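Local coordinates for protein glycosyl hydrolase (Rhizobium leguminosarum bv. trifolii, PDB 5NDX) that probably hydrolyses O-glycosidic bonds, as a bacterial orthologue of human alpha-L-iduronidase in glycoside hydrolase family 39, at residues Y107-V113 against K157-Y162. The protein carries 2 engineered substitutions. Numbering follows the deposited sequence.
Sequences YEDMDQV and KGYTNY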
loop_
_atom_site.group_PDB
_atom_site.type_symbol
_atom_site.label_atom_id
_atom_site.label_comp_id
_atom_site.label_asym_id
_atom_site.label_seq_id
_atom_site.Cartn_x
_atom_site.Cartn_y
_atom_site.Cartn_z
ATOM N N TYR A 107 0.883 -15.005 30.718
ATOM C CA TYR A 107 -0.526 -14.688 30.411
ATOM C C TYR A 107 -1.519 -15.647 31.064
ATOM O O TYR A 107 -2.724 -15.470 30.923
ATOM C CB TYR A 107 -0.744 -14.553 28.885
ATOM C CG TYR A 107 -0.257 -13.213 28.354
ATOM C CD1 TYR A 107 -1.022 -12.061 28.520
ATOM C CD2 TYR A 107 0.978 -13.089 27.719
ATOM C CE1 TYR A 107 -0.578 -10.834 28.060
ATOM C CE2 TYR A 107 1.422 -11.864 27.241
ATOM C CZ TYR A 107 0.635 -10.743 27.422
ATOM O OH TYR A 107 1.054 -9.522 26.973
ATOM N N GLU A 108 -1.007 -16.630 31.812
ATOM C CA GLU A 108 -1.829 -17.472 32.691
ATOM C C GLU A 108 -1.978 -16.874 34.079
ATOM O O GLU A 108 -2.900 -17.221 34.803
ATOM C CB GLU A 108 -1.252 -18.869 32.772
ATOM C CG GLU A 108 -1.098 -19.471 31.387
ATOM C CD GLU A 108 -0.953 -20.969 31.410
ATOM O OE1 GLU A 108 -1.925 -21.624 31.820
ATOM O OE2 GLU A 108 0.109 -21.484 30.995
ATOM N N ASP A 109 -1.082 -15.959 34.438
ATOM C CA ASP A 109 -1.223 -15.188 35.650
ATOM C C ASP A 109 -2.323 -14.149 35.447
ATOM O O ASP A 109 -2.124 -13.174 34.735
ATOM C CB ASP A 109 0.121 -14.526 35.970
ATOM C CG ASP A 109 0.084 -13.663 37.213
ATOM O OD1 ASP A 109 -0.977 -13.132 37.595
ATOM O OD2 ASP A 109 1.165 -13.483 37.798
ATOM N N MET A 110 -3.455 -14.330 36.116
ATOM C CA MET A 110 -4.607 -13.455 35.930
ATOM C C MET A 110 -4.443 -11.985 36.371
ATOM O O MET A 110 -5.250 -11.128 35.968
ATOM C CB MET A 110 -5.862 -14.063 36.586
ATOM C CG MET A 110 -6.370 -15.305 35.865
ATOM S SD MET A 110 -6.953 -15.028 34.166
ATOM C CE MET A 110 -8.337 -13.929 34.472
ATOM N N ASP A 111 -3.437 -11.678 37.193
ATOM C CA ASP A 111 -3.156 -10.265 37.486
ATOM C C ASP A 111 -2.509 -9.570 36.291
ATOM O O ASP A 111 -2.761 -8.402 36.049
ATOM C CB ASP A 111 -2.282 -10.094 38.725
ATOM C CG ASP A 111 -3.040 -10.379 40.021
ATOM O OD1 ASP A 111 -4.228 -9.996 40.167
ATOM O OD2 ASP A 111 -2.427 -11.007 40.892
ATOM N N GLN A 112 -1.667 -10.295 35.583
ATOM C CA GLN A 112 -1.077 -9.801 34.351
ATOM C C GLN A 112 -2.120 -9.669 33.233
ATOM O O GLN A 112 -2.165 -8.652 32.547
ATOM C CB GLN A 112 0.050 -10.697 33.919
ATOM C CG GLN A 112 1.148 -10.786 34.977
ATOM C CD GLN A 112 2.421 -11.309 34.397
ATOM O OE1 GLN A 112 3.279 -11.858 35.081
ATOM N NE2 GLN A 112 2.543 -11.160 33.118
ATOM N N VAL A 113 -2.981 -10.677 33.106
ATOM C CA VAL A 113 -4.094 -10.646 32.160
ATOM C C VAL A 113 -4.905 -9.386 32.361
ATOM O O VAL A 113 -5.217 -8.694 31.380
ATOM C CB VAL A 113 -4.993 -11.904 32.261
ATOM C CG1 VAL A 113 -6.250 -11.793 31.401
ATOM C CG2 VAL A 113 -4.202 -13.138 31.843
ATOM N N LYS A 157 -3.300 -21.479 26.229
ATOM C CA LYS A 157 -4.167 -20.894 27.244
ATOM C C LYS A 157 -3.791 -19.440 27.486
ATOM O O LYS A 157 -4.662 -18.606 27.604
ATOM C CB LYS A 157 -4.109 -21.671 28.578
ATOM C CG LYS A 157 -5.467 -21.835 29.264
ATOM C CD LYS A 157 -6.184 -23.120 28.796
ATOM C CE LYS A 157 -7.397 -23.494 29.657
ATOM N NZ LYS A 157 -8.550 -22.574 29.417
ATOM N N GLY A 158 -2.488 -19.170 27.591
ATOM C CA GLY A 158 -1.964 -17.806 27.663
ATOM C C GLY A 158 -2.514 -16.925 26.531
ATOM O O GLY A 158 -3.010 -15.839 26.800
ATOM N N TYR A 159 -2.468 -17.459 25.304
ATOM C CA TYR A 159 -2.911 -16.777 24.080
ATOM C C TYR A 159 -4.381 -16.433 24.157
ATOM O O TYR A 159 -4.780 -15.301 23.919
ATOM C CB TYR A 159 -2.653 -17.618 22.811
ATOM C CG TYR A 159 -2.892 -16.797 21.548
ATOM C CD1 TYR A 159 -1.939 -15.878 21.105
ATOM C CD2 TYR A 159 -4.100 -16.863 20.853
ATOM C CE1 TYR A 159 -2.169 -15.077 19.990
ATOM C CE2 TYR A 159 -4.323 -16.071 19.729
ATOM C CZ TYR A 159 -3.355 -15.180 19.315
ATOM O OH TYR A 159 -3.554 -14.393 18.230
ATOM N N THR A 160 -5.164 -17.424 24.539
ATOM C CA THR A 160 -6.597 -17.292 24.627
ATOM C C THR A 160 -7.025 -16.303 25.741
ATOM O O THR A 160 -8.016 -15.583 25.604
ATOM C CB THR A 160 -7.188 -18.723 24.707
ATOM O OG1 THR A 160 -8.366 -18.804 23.922
ATOM C CG2 THR A 160 -7.444 -19.191 26.115
ATOM N N ASN A 161 -6.260 -16.230 26.830
ATOM C CA ASN A 161 -6.487 -15.222 27.892
ATOM C C ASN A 161 -6.086 -13.810 27.433
ATOM O O ASN A 161 -6.699 -12.823 27.815
ATOM C CB ASN A 161 -5.616 -15.499 29.128
ATOM C CG ASN A 161 -5.997 -16.752 29.892
ATOM O OD1 ASN A 161 -7.099 -17.299 29.780
ATOM N ND2 ASN A 161 -5.070 -17.182 30.715
ATOM N N TYR A 162 -4.962 -13.748 26.735
ATOM C CA TYR A 162 -4.499 -12.529 26.060
ATOM C C TYR A 162 -5.584 -11.950 25.127
ATOM O O TYR A 162 -5.883 -10.748 25.204
ATOM C CB TYR A 162 -3.163 -12.802 25.352
ATOM C CG TYR A 162 -2.868 -11.862 24.204
ATOM C CD1 TYR A 162 -2.356 -10.572 24.428
ATOM C CD2 TYR A 162 -3.109 -12.257 22.906
ATOM C CE1 TYR A 162 -2.098 -9.713 23.369
ATOM C CE2 TYR A 162 -2.860 -11.411 21.846
ATOM C CZ TYR A 162 -2.382 -10.132 22.088
ATOM O OH TYR A 162 -2.154 -9.337 21.009
#
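Tyr-107 meets Gly-158 backbone to backbone, their CA atoms 4.4 Å apart, where the loop leading into helix 110-131 runs against helix 155-171. Because Gly-158 has no side chain, Tyr-107 CB can settle 3.3 Å from Gly-158 O, a carbonyl already engaged by Tyr-162 N within the helix. One turn on, Asn-161 illustrates how a helix side chain fixes a loop: its ND2 donates to Tyr-107 O over 2.9 Å in a nearly straight bond (168°). The acceptor lies in the amide plane of Asn-161, while the donor sits 23° from the carbonyl plane of Tyr-107. With an alanine here, the loop carbonyl is likely to lose its amide donor, and a gap to open beside Glu-108 CA. Val-113 packs CG2 against Asn-161 CB at 3.9 Å. Tyr-162 CB rests over one face of the Tyr-107 ring in a CH-pi contact; with CG anti to the backbone N, its ring runs alongside Tyr-107 and presents an edge to the face, T-shaped, planes at 73°. Tyr-162 OH is hydrogen-bonded to Leu-96 O and Thr-144 N. Asp-109 N-caps helix 110-131, OD1 accepting from Asp-111 N. The contact joins neighbouring outer helices of a TIM barrel, those following strands 91-95 and 140-142.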